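Local coordinates for protein phenylalanyl-tRNA synthetase beta chain (Pyrococcus horikoshii, PDB 2CXI) that forms the N-terminal, editing-domain-bearing part of the beta subunit of the tetrameric enzyme that joins phenylalanine to tRNA(Phe) at the expense of ATP, at residues 166-171 and 217-222; 146-151 and 228-233; 33-38 and 45-50; 4-9 and 119-124. All blocks are in the same frame, centred on the assembly; numbering follows the deposited sequence.

Contact 1 (166-171 and 217-222); sequences APLGYK and NSEFTG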
# COMPACT_ATOMS: atom_id res chain seq x y z
N ALA A 166 -15.47 -18.20 15.14
CA ALA A 166 -15.49 -19.17 16.23
C ALA A 166 -15.15 -18.43 17.50
O ALA A 166 -14.00 -17.97 17.66
CB ALA A 166 -14.44 -20.29 15.99
N PRO A 167 -16.13 -18.28 18.40
CA PRO A 167 -15.87 -17.57 19.67
C PRO A 167 -15.03 -18.45 20.59
O PRO A 167 -14.98 -19.68 20.40
CB PRO A 167 -17.27 -17.27 20.22
CG PRO A 167 -18.13 -18.47 19.70
CD PRO A 167 -17.52 -18.80 18.33
N LEU A 168 -14.34 -17.82 21.53
CA LEU A 168 -13.51 -18.49 22.52
C LEU A 168 -14.27 -19.65 23.17
O LEU A 168 -15.37 -19.48 23.70
CB LEU A 168 -13.10 -17.51 23.62
CG LEU A 168 -12.23 -18.08 24.73
CD1 LEU A 168 -10.79 -18.14 24.30
CD2 LEU A 168 -12.36 -17.26 26.01
N GLY A 169 -13.61 -20.81 23.15
CA GLY A 169 -14.11 -22.06 23.71
C GLY A 169 -14.84 -22.94 22.71
O GLY A 169 -15.32 -24.01 23.09
N TYR A 170 -14.95 -22.50 21.45
CA TYR A 170 -15.67 -23.24 20.39
C TYR A 170 -14.79 -23.39 19.15
O TYR A 170 -14.12 -22.42 18.74
CB TYR A 170 -16.97 -22.52 19.99
CG TYR A 170 -18.04 -22.51 21.06
CD1 TYR A 170 -19.23 -23.25 20.90
CD2 TYR A 170 -17.88 -21.77 22.23
CE1 TYR A 170 -20.24 -23.22 21.88
CE2 TYR A 170 -18.86 -21.74 23.22
CZ TYR A 170 -20.03 -22.47 23.04
OH TYR A 170 -20.98 -22.44 24.03
N LYS A 171 -14.76 -24.58 18.54
CA LYS A 171 -13.83 -24.84 17.42
C LYS A 171 -14.40 -24.53 16.05
O LYS A 171 -13.67 -24.54 15.06
CB LYS A 171 -13.31 -26.30 17.41
CG LYS A 171 -12.55 -26.72 18.63
CD LYS A 171 -11.19 -26.06 18.65
CE LYS A 171 -10.69 -25.78 20.08
NZ LYS A 171 -9.41 -24.96 20.03
N ASN A 217 -13.98 -12.64 22.77
CA ASN A 217 -12.88 -12.77 21.83
C ASN A 217 -12.98 -14.06 20.99
O ASN A 217 -13.77 -14.99 21.30
CB ASN A 217 -11.51 -12.65 22.56
CG ASN A 217 -11.35 -13.63 23.73
OD1 ASN A 217 -12.33 -14.02 24.40
ND2 ASN A 217 -10.10 -14.00 24.01
N SER A 218 -12.16 -14.14 19.95
CA SER A 218 -12.18 -15.33 19.13
C SER A 218 -11.33 -16.48 19.72
O SER A 218 -10.38 -16.26 20.51
CB SER A 218 -11.72 -15.01 17.73
OG SER A 218 -10.33 -14.85 17.76
N GLU A 219 -11.69 -17.70 19.33
CA GLU A 219 -10.92 -18.90 19.69
C GLU A 219 -9.53 -18.95 19.00
O GLU A 219 -8.53 -19.38 19.61
CB GLU A 219 -11.74 -20.15 19.32
CG GLU A 219 -11.01 -21.47 19.57
CD GLU A 219 -10.77 -21.80 21.05
OE1 GLU A 219 -11.26 -21.13 21.98
OE2 GLU A 219 -10.07 -22.78 21.29
N PHE A 220 -9.46 -18.52 17.75
CA PHE A 220 -8.26 -18.77 16.95
C PHE A 220 -7.45 -17.56 16.53
O PHE A 220 -6.29 -17.71 16.10
CB PHE A 220 -8.65 -19.50 15.68
CG PHE A 220 -9.26 -20.86 15.93
CD1 PHE A 220 -8.46 -21.93 16.34
CD2 PHE A 220 -10.65 -21.06 15.78
CE1 PHE A 220 -9.03 -23.20 16.58
CE2 PHE A 220 -11.22 -22.33 16.02
CZ PHE A 220 -10.41 -23.39 16.41
N THR A 221 -8.04 -16.37 16.63
CA THR A 221 -7.33 -15.17 16.15
C THR A 221 -6.74 -14.34 17.27
O THR A 221 -7.50 -13.79 18.11
CB THR A 221 -8.29 -14.31 15.31
OG1 THR A 221 -8.70 -15.08 14.18
CG2 THR A 221 -7.51 -13.12 14.66
N GLY A 222 -5.41 -14.20 17.24
CA GLY A 222 -4.68 -13.32 18.16
C GLY A 222 -4.65 -13.74 19.62
O GLY A 222 -4.56 -12.89 20.52
O HOH W 1 -11.83 -17.92 15.82
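Glu219 sets its CG anti to the backbone N (chi1 176°) and bends at chi2 (69°), while Lys171 starts with CG beside its own backbone N (chi1 -61°); the two side chains meet obliquely, carboxylate against ammonium. Lys171 NZ forms a salt bridge with Glu219 OE2 at 2.6 Å, coming from the anti side and close to the carboxylate plane. The other oxygen, Glu219 OE1, takes the backbone Gly169 N at 2.6 Å, met from above that plane. Gly169, with positive phi, is the third residue of a type II turn from Pro167 to Tyr170. Alongside runs a short backbone bridge, Glu219 N to Ala166 O at 2.9 Å and Leu168 N to Asn217 O at 2.9 Å. A water donates to Ala166 O and accepts from Phe220 N. The Phe220 ring holds Glu219 CG over its centre, and its rim touches Ala166 CB, 3.8 Å from CE2, and Lys171 O, 3.4 Å from the same CE2. Each carboxylate oxygen of Glu219 thus has its own donor, one charged and one from the turn, which probably steadies the negative charge and fixes this editing-domain turn against the 217-222 loop.

Contact 2 (146-151 and 228-233); sequences DFDKIK and TKNVFI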
# COMPACT_ATOMS: atom_id res chain seq x y z
N ASP A 146 -2.47 -11.09 20.81
CA ASP A 146 -1.09 -11.21 20.36
C ASP A 146 -0.91 -10.50 19.01
O ASP A 146 -1.42 -10.95 17.96
CB ASP A 146 -0.73 -12.70 20.24
CG ASP A 146 0.78 -12.94 20.07
OD1 ASP A 146 1.48 -12.13 19.42
OD2 ASP A 146 1.33 -13.90 20.64
N PHE A 147 -0.18 -9.39 19.05
CA PHE A 147 -0.00 -8.53 17.87
C PHE A 147 0.66 -9.26 16.68
O PHE A 147 0.33 -9.00 15.49
CB PHE A 147 0.78 -7.27 18.23
CG PHE A 147 1.03 -6.36 17.03
CD1 PHE A 147 -0.02 -5.70 16.43
CD2 PHE A 147 2.31 -6.22 16.50
CE1 PHE A 147 0.18 -4.85 15.29
CE2 PHE A 147 2.54 -5.38 15.36
CZ PHE A 147 1.44 -4.69 14.79
N ASP A 148 1.55 -10.19 17.01
CA ASP A 148 2.26 -10.99 15.99
C ASP A 148 1.32 -11.91 15.23
O ASP A 148 1.67 -12.41 14.19
CB ASP A 148 3.37 -11.81 16.63
CG ASP A 148 4.46 -10.95 17.17
OD1 ASP A 148 4.55 -9.77 16.77
OD2 ASP A 148 5.30 -11.38 17.98
N LYS A 149 0.11 -12.09 15.76
CA LYS A 149 -0.84 -13.04 15.19
C LYS A 149 -1.94 -12.34 14.39
O LYS A 149 -2.87 -12.99 13.89
CB LYS A 149 -1.45 -13.90 16.30
CG LYS A 149 -0.40 -14.88 16.96
CD LYS A 149 -1.13 -15.84 17.93
CE LYS A 149 -0.17 -16.46 18.94
NZ LYS A 149 -0.87 -16.99 20.14
N ILE A 150 -1.86 -11.01 14.28
CA ILE A 150 -2.93 -10.30 13.52
C ILE A 150 -2.30 -9.52 12.37
O ILE A 150 -1.12 -9.24 12.43
CB ILE A 150 -3.80 -9.40 14.44
CG1 ILE A 150 -2.95 -8.20 14.96
CG2 ILE A 150 -4.51 -10.29 15.54
CD1 ILE A 150 -3.70 -7.16 15.87
N LYS A 151 -3.10 -9.19 11.35
CA LYS A 151 -2.59 -8.43 10.21
C LYS A 151 -3.28 -7.08 10.10
O LYS A 151 -4.44 -6.99 9.68
CB LYS A 151 -2.74 -9.23 8.91
CG LYS A 151 -2.02 -8.57 7.71
CD LYS A 151 -2.27 -9.41 6.42
CE LYS A 151 -1.42 -8.94 5.27
NZ LYS A 151 -1.40 -9.96 4.14
N THR A 228 3.54 -15.00 24.15
CA THR A 228 3.27 -13.66 23.59
C THR A 228 4.28 -12.60 24.06
O THR A 228 4.53 -12.43 25.26
CB THR A 228 1.81 -13.23 23.87
OG1 THR A 228 0.94 -14.12 23.16
CG2 THR A 228 1.53 -11.82 23.28
N LYS A 229 4.88 -11.92 23.10
CA LYS A 229 5.83 -10.82 23.35
C LYS A 229 5.26 -9.42 23.09
O LYS A 229 5.64 -8.45 23.76
CB LYS A 229 7.09 -11.03 22.49
CG LYS A 229 7.92 -12.25 22.92
CD LYS A 229 9.23 -12.31 22.08
CE LYS A 229 9.98 -13.62 22.34
NZ LYS A 229 9.30 -14.77 21.61
N ASN A 230 4.36 -9.31 22.09
CA ASN A 230 3.84 -8.02 21.63
C ASN A 230 2.33 -8.09 21.69
O ASN A 230 1.73 -8.96 21.08
CB ASN A 230 4.28 -7.74 20.18
CG ASN A 230 5.80 -7.77 20.02
OD1 ASN A 230 6.51 -7.06 20.72
ND2 ASN A 230 6.29 -8.62 19.11
N VAL A 231 1.73 -7.22 22.50
CA VAL A 231 0.29 -7.27 22.75
C VAL A 231 -0.39 -6.10 22.05
O VAL A 231 0.12 -4.97 22.04
CB VAL A 231 -0.05 -7.31 24.29
CG1 VAL A 231 0.70 -6.29 25.02
CG2 VAL A 231 -1.46 -6.98 24.53
N PHE A 232 -1.55 -6.38 21.47
CA PHE A 232 -2.40 -5.37 20.86
C PHE A 232 -3.62 -5.24 21.80
O PHE A 232 -4.28 -6.25 22.15
CB PHE A 232 -2.80 -5.79 19.43
CG PHE A 232 -3.80 -4.85 18.77
CD1 PHE A 232 -5.17 -5.19 18.69
CD2 PHE A 232 -3.37 -3.62 18.24
CE1 PHE A 232 -6.10 -4.32 18.09
CE2 PHE A 232 -4.32 -2.74 17.64
CZ PHE A 232 -5.66 -3.09 17.57
N ILE A 233 -3.89 -4.03 22.25
CA ILE A 233 -5.00 -3.83 23.24
C ILE A 233 -6.10 -2.98 22.63
O ILE A 233 -5.79 -1.95 22.00
CB ILE A 233 -4.48 -3.17 24.54
CG1 ILE A 233 -3.35 -4.00 25.22
CG2 ILE A 233 -5.67 -2.89 25.56
CD1 ILE A 233 -2.40 -3.09 26.05
O HOH W 2 4.09 -11.69 20.32
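Asn230 turns its amide N between both oxygens of the Asp148 carboxylate: ND2 lies 3.1 Å from OD1 and 3.1 Å from OD2, each met on the syn side, with the carboxylate and amide planes 74° apart. The other Asn230 amide atom, OD1, accepts from Gly111 N, which settles which way round the group sits. A second carboxylate, buried Asp146, has CG anti to its backbone N (chi1 -167°), which turns it back to meet Thr228 tip to tip; Thr228 OG1 donates to Asp146 OD2 at 2.6 Å from well above the carboxylate plane. Asp146 OD1 accepts from Asp148 N in an Asx turn that opens the short 3-10 segment 147-149. A water donates to Asp146 OD1 and Asp148 OD2 and accepts from Lys229 N, linking the two acids to the other segment. Phe147 N bonds to Asn230 O at 2.8 Å where the antiparallel pairing ends. Beyond it Ile150 CD1 lies over a face of the Phe232 ring, 4.1 Å from its centroid. Strand 231-237 runs between strands 103-110 and 140-146 in the mixed sheet of the B3/4 domain; Ile108 touches Phe147 and Phe232, Leu254 of helix 240-255 covers Val231, and Asp148 packs on Arg113 of a second copy of this chain.

Contact 3 (33-38 and 45-50); sequences CELDDV and VYFKLD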
# COMPACT_ATOMS: atom_id res chain seq x y z
N CYS A 33 -4.61 -0.08 49.96
CA CYS A 33 -5.43 -1.25 50.16
C CYS A 33 -5.17 -1.97 51.47
O CYS A 33 -4.26 -1.62 52.22
CB CYS A 33 -5.39 -2.18 48.98
SG CYS A 33 -3.76 -2.70 48.57
N GLU A 34 -6.01 -2.97 51.72
CA GLU A 34 -5.91 -3.77 52.93
C GLU A 34 -5.63 -5.22 52.56
O GLU A 34 -6.02 -5.69 51.49
CB GLU A 34 -7.23 -3.70 53.72
CG GLU A 34 -7.59 -2.30 54.17
CD GLU A 34 -7.03 -1.92 55.53
OE1 GLU A 34 -6.50 -2.80 56.27
OE2 GLU A 34 -7.12 -0.71 55.87
N LEU A 35 -4.91 -5.90 53.44
CA LEU A 35 -4.64 -7.30 53.26
C LEU A 35 -5.84 -8.12 53.69
O LEU A 35 -6.07 -8.34 54.89
CB LEU A 35 -3.42 -7.69 54.11
CG LEU A 35 -2.21 -8.35 53.46
CD1 LEU A 35 -1.25 -8.88 54.56
CD2 LEU A 35 -2.55 -9.41 52.38
N ASP A 36 -6.64 -8.55 52.71
CA ASP A 36 -7.85 -9.30 53.00
C ASP A 36 -7.59 -10.76 53.32
O ASP A 36 -8.33 -11.36 54.12
CB ASP A 36 -8.84 -9.20 51.82
CG ASP A 36 -10.24 -9.60 52.21
OD1 ASP A 36 -10.76 -9.01 53.19
OD2 ASP A 36 -10.88 -10.50 51.62
N ASP A 37 -6.57 -11.35 52.70
CA ASP A 37 -6.22 -12.76 52.98
C ASP A 37 -4.78 -13.01 52.56
O ASP A 37 -4.24 -12.25 51.76
CB ASP A 37 -7.15 -13.70 52.21
CG ASP A 37 -7.25 -15.11 52.85
OD1 ASP A 37 -6.71 -15.35 53.97
OD2 ASP A 37 -7.81 -16.04 52.26
N VAL A 38 -4.18 -14.06 53.11
CA VAL A 38 -2.85 -14.55 52.72
C VAL A 38 -2.97 -16.08 52.75
O VAL A 38 -3.47 -16.64 53.72
CB VAL A 38 -1.70 -14.11 53.69
CG1 VAL A 38 -0.33 -14.72 53.28
CG2 VAL A 38 -1.63 -12.55 53.84
N VAL A 45 3.27 -18.00 47.90
CA VAL A 45 2.39 -17.15 48.70
C VAL A 45 1.55 -16.20 47.81
O VAL A 45 2.09 -15.52 46.92
CB VAL A 45 3.18 -16.35 49.79
CG1 VAL A 45 2.28 -15.39 50.57
CG2 VAL A 45 3.94 -17.30 50.76
N TYR A 46 0.25 -16.12 48.12
CA TYR A 46 -0.70 -15.19 47.48
C TYR A 46 -1.36 -14.29 48.51
O TYR A 46 -1.53 -14.70 49.68
CB TYR A 46 -1.77 -15.98 46.74
CG TYR A 46 -1.20 -16.73 45.56
CD1 TYR A 46 -1.07 -16.10 44.33
CD2 TYR A 46 -0.76 -18.06 45.69
CE1 TYR A 46 -0.52 -16.80 43.23
CE2 TYR A 46 -0.22 -18.75 44.62
CZ TYR A 46 -0.11 -18.12 43.39
OH TYR A 46 0.43 -18.82 42.31
N PHE A 47 -1.66 -13.06 48.10
CA PHE A 47 -2.49 -12.14 48.86
C PHE A 47 -3.80 -11.89 48.11
O PHE A 47 -3.83 -11.83 46.85
CB PHE A 47 -1.80 -10.77 49.04
CG PHE A 47 -0.40 -10.81 49.58
CD1 PHE A 47 0.03 -11.81 50.48
CD2 PHE A 47 0.47 -9.74 49.30
CE1 PHE A 47 1.31 -11.77 51.00
CE2 PHE A 47 1.75 -9.69 49.84
CZ PHE A 47 2.18 -10.70 50.70
N LYS A 48 -4.89 -11.75 48.86
CA LYS A 48 -6.05 -11.05 48.35
C LYS A 48 -6.02 -9.62 48.91
O LYS A 48 -5.98 -9.41 50.14
CB LYS A 48 -7.37 -11.73 48.70
CG LYS A 48 -8.59 -10.99 48.07
CD LYS A 48 -9.90 -11.73 48.34
CE LYS A 48 -9.81 -13.22 47.96
NZ LYS A 48 -9.89 -13.44 46.48
N LEU A 49 -5.98 -8.65 48.00
CA LEU A 49 -5.95 -7.25 48.36
C LEU A 49 -7.33 -6.64 48.17
O LEU A 49 -8.09 -7.05 47.29
CB LEU A 49 -4.89 -6.51 47.54
CG LEU A 49 -3.44 -7.03 47.61
CD1 LEU A 49 -2.50 -6.20 46.74
CD2 LEU A 49 -2.97 -6.96 49.10
N ASP A 50 -7.66 -5.70 49.05
CA ASP A 50 -8.95 -5.03 48.99
C ASP A 50 -8.63 -3.58 48.69
O ASP A 50 -8.08 -2.87 49.54
CB ASP A 50 -9.66 -5.17 50.33
CG ASP A 50 -11.05 -4.53 50.37
OD1 ASP A 50 -11.52 -3.94 49.37
OD2 ASP A 50 -11.74 -4.61 51.42
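Leu35, Val38 and Phe47 meet on one face of the hairpin formed by strands 33-41 and 44-51, and the backbones beneath them pair in antiparallel fashion. Among the backbone bonds, Asp50 N reaches Glu34 O at 2.9 Å and Lys48 N reaches Asp37 O at 3.0 Å. Between these rungs the register slips by one residue: Lys48 O accepts from Asp36 N at 2.8 Å, nearly along the C=O axis, and from Asp37 N at a longer 3.3 Å, on a lone pair. Asp36 and Asp37 facing the single residue Lys48 make a classic beta bulge.

The apolar contacts centre on Phe47, whose CG stands beside its backbone N (chi1 -52°). Leu35 CD2 touches Phe47 CB at 3.7 Å, and the Val38 and Phe47 side chains lie side by side, CG2 to CD1 at 3.8 Å. Trp24 of helix 21-30 meets the same ring edge-to-face. An alanine at Phe47 would probably open a gap beside Val38 and leave Trp24 without its aromatic partner, though the contact of CB with Leu35 would stay.

The face of Glu34, Asp37, Lys48 and Asp50 is polar, and the bulged Asp36 lies beside Lys48, pointing the same way, OD2 to CD at 3.6 Å; the ammonium goes on to a salt bridge with Asp5. Asp36 OD1 and Asp50 OD2 are 4.8 Å apart, a like-charge approach that Lys3, in a long, weak ion pair with Asp36, may partly offset. The hairpin is therefore two-sided, apolar where it packs on helix 21-30 and charged on the reverse.

Contact 4 (4-9 and 119-124); sequences FDVSKS and LSQMIQ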
# COMPACT_ATOMS: atom_id res chain seq x y z
N PHE A 4 -8.75 -8.13 44.67
CA PHE A 4 -8.04 -8.85 43.61
C PHE A 4 -6.89 -9.62 44.21
O PHE A 4 -6.34 -9.22 45.21
CB PHE A 4 -7.52 -7.89 42.52
CG PHE A 4 -6.63 -6.77 43.05
CD1 PHE A 4 -7.19 -5.67 43.69
CD2 PHE A 4 -5.26 -6.82 42.89
CE1 PHE A 4 -6.38 -4.63 44.19
CE2 PHE A 4 -4.45 -5.78 43.33
CZ PHE A 4 -5.01 -4.70 43.98
N ASP A 5 -6.54 -10.71 43.55
CA ASP A 5 -5.48 -11.56 44.00
C ASP A 5 -4.16 -11.22 43.33
O ASP A 5 -4.12 -10.79 42.17
CB ASP A 5 -5.81 -13.00 43.66
CG ASP A 5 -7.05 -13.50 44.36
OD1 ASP A 5 -7.49 -12.93 45.39
OD2 ASP A 5 -7.60 -14.53 43.96
N VAL A 6 -3.08 -11.39 44.09
CA VAL A 6 -1.74 -11.15 43.61
C VAL A 6 -0.75 -12.16 44.21
O VAL A 6 -0.97 -12.73 45.31
CB VAL A 6 -1.23 -9.72 43.93
CG1 VAL A 6 -2.05 -8.62 43.19
CG2 VAL A 6 -1.24 -9.44 45.44
N SER A 7 0.35 -12.35 43.49
CA SER A 7 1.41 -13.18 43.98
C SER A 7 2.46 -12.39 44.72
O SER A 7 2.91 -11.35 44.23
CB SER A 7 1.97 -14.05 42.83
OG SER A 7 3.33 -14.30 43.00
N LYS A 8 2.83 -12.84 45.93
CA LYS A 8 3.85 -12.15 46.72
C LYS A 8 5.16 -12.00 45.94
O LYS A 8 5.79 -10.94 45.99
CB LYS A 8 4.14 -12.85 48.05
CG LYS A 8 5.25 -12.19 48.92
CD LYS A 8 5.37 -13.00 50.27
CE LYS A 8 6.41 -12.40 51.24
NZ LYS A 8 7.85 -12.55 50.78
N SER A 9 5.58 -13.06 45.25
CA SER A 9 6.86 -12.99 44.51
C SER A 9 6.72 -12.07 43.27
O SER A 9 7.70 -11.42 42.86
CB SER A 9 7.37 -14.40 44.13
OG SER A 9 6.52 -14.99 43.15
N LEU A 119 0.61 -12.83 33.13
CA LEU A 119 -0.59 -13.06 32.30
C LEU A 119 -1.89 -13.04 33.12
O LEU A 119 -2.92 -12.49 32.70
CB LEU A 119 -0.46 -14.41 31.57
CG LEU A 119 -1.52 -14.75 30.53
CD1 LEU A 119 -1.64 -13.57 29.49
CD2 LEU A 119 -1.08 -16.13 29.88
N SER A 120 -1.84 -13.62 34.31
CA SER A 120 -3.01 -13.64 35.12
C SER A 120 -3.34 -12.22 35.67
O SER A 120 -4.51 -11.85 35.73
CB SER A 120 -2.93 -14.75 36.19
OG SER A 120 -2.82 -14.22 37.47
N GLN A 121 -2.34 -11.42 36.04
CA GLN A 121 -2.57 -10.04 36.44
C GLN A 121 -3.24 -9.18 35.31
O GLN A 121 -4.18 -8.38 35.55
CB GLN A 121 -1.26 -9.39 36.88
CG GLN A 121 -0.80 -9.81 38.28
CD GLN A 121 -1.89 -9.56 39.32
OE1 GLN A 121 -2.32 -8.41 39.51
NE2 GLN A 121 -2.42 -10.63 39.89
N MSE A 122 -2.71 -9.32 34.11
CA MSE A 122 -3.22 -8.58 32.95
C MSE A 122 -4.69 -8.94 32.72
O MSE A 122 -5.52 -8.06 32.57
CB MSE A 122 -2.34 -8.87 31.73
CG MSE A 122 -2.63 -8.08 30.46
SE MSE A 122 -1.51 -8.81 28.92
CE MSE A 122 -0.21 -9.66 30.07
N ILE A 123 -5.02 -10.24 32.75
CA ILE A 123 -6.41 -10.71 32.65
C ILE A 123 -7.34 -10.25 33.80
O ILE A 123 -8.48 -9.83 33.56
CB ILE A 123 -6.47 -12.27 32.50
CG1 ILE A 123 -5.79 -12.70 31.18
CG2 ILE A 123 -7.91 -12.80 32.61
CD1 ILE A 123 -5.80 -14.25 30.88
N GLN A 124 -6.87 -10.35 35.04
CA GLN A 124 -7.68 -9.91 36.18
C GLN A 124 -7.92 -8.38 36.09
O GLN A 124 -9.03 -7.91 36.36
CB GLN A 124 -6.93 -10.21 37.46
CG GLN A 124 -7.67 -9.81 38.69
CD GLN A 124 -6.96 -10.28 39.95
OE1 GLN A 124 -7.55 -10.98 40.77
NE2 GLN A 124 -5.72 -9.85 40.13
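Asp5 O is gripped by two side-chain amides of one helix, Gln124 NE2 at 2.8 Å and Gln121 NE2 at 2.8 Å. The first lies in the carbonyl plane on a lone pair; the second is tilted somewhat from that plane. Gln124 returns to the same residue with its other amide atom, OE1 accepting from Asp5 N at 3.0 Å, so a single flat group binds both the N-H and the C=O of Asp5, whose carboxylate turns to Lys48. The Gln124 chain gets there fully extended, CG anti to the backbone N (chi1 -179°). Gln121 instead bends at chi2 (-54°); its OE1 takes Ala62 N, which fixes the flip of that amide, and lies 3.7 Å from Val6 CG1. Phe4 borders the Gln124 amide, CB to OE1 at 3.6 Å, with its ring plane turned 90° from the amide plane and NE2 near the ring edge. An alanine at Gln124 would probably leave the N-H of Asp5 without this mate and its carbonyl with Gln121 as the remaining grip from the helix. Ser7 N-caps helix 8-15 through Asp10 N and also bonds Asp117 of helix 116-133. Strand 3-7 is outermost in the three-stranded antiparallel sheet of this chain, and helix 116-133 docks against its backbone edge, the two glutamines about one helical turn apart satisfying the outward N-H and C=O of Asp5 much as a neighbouring strand would.

Contacts 3 and 4 share the small N-terminal sheet in which strand 44-51 lies between 33-41 and 3-7; their centres are 11 Å apart, joined through the backbone from Leu49 N to Phe4 O, and contact 3 is nested in the loop that contact 4 closes. Contacts 1 and 2, centres 15 Å apart, lie within the B3/4 domain, contact 1 nested inside contact 2 and tied to it from Gly222 O to Asp146 N. The two pairs follow in series along the chain, and contacts 2 and 4 come within about 5 Å at their nearest atoms. Helix 116-133, whose segment 119-124 belongs to the B3/4 region, thus fastens the N-terminal sheet to the editing part.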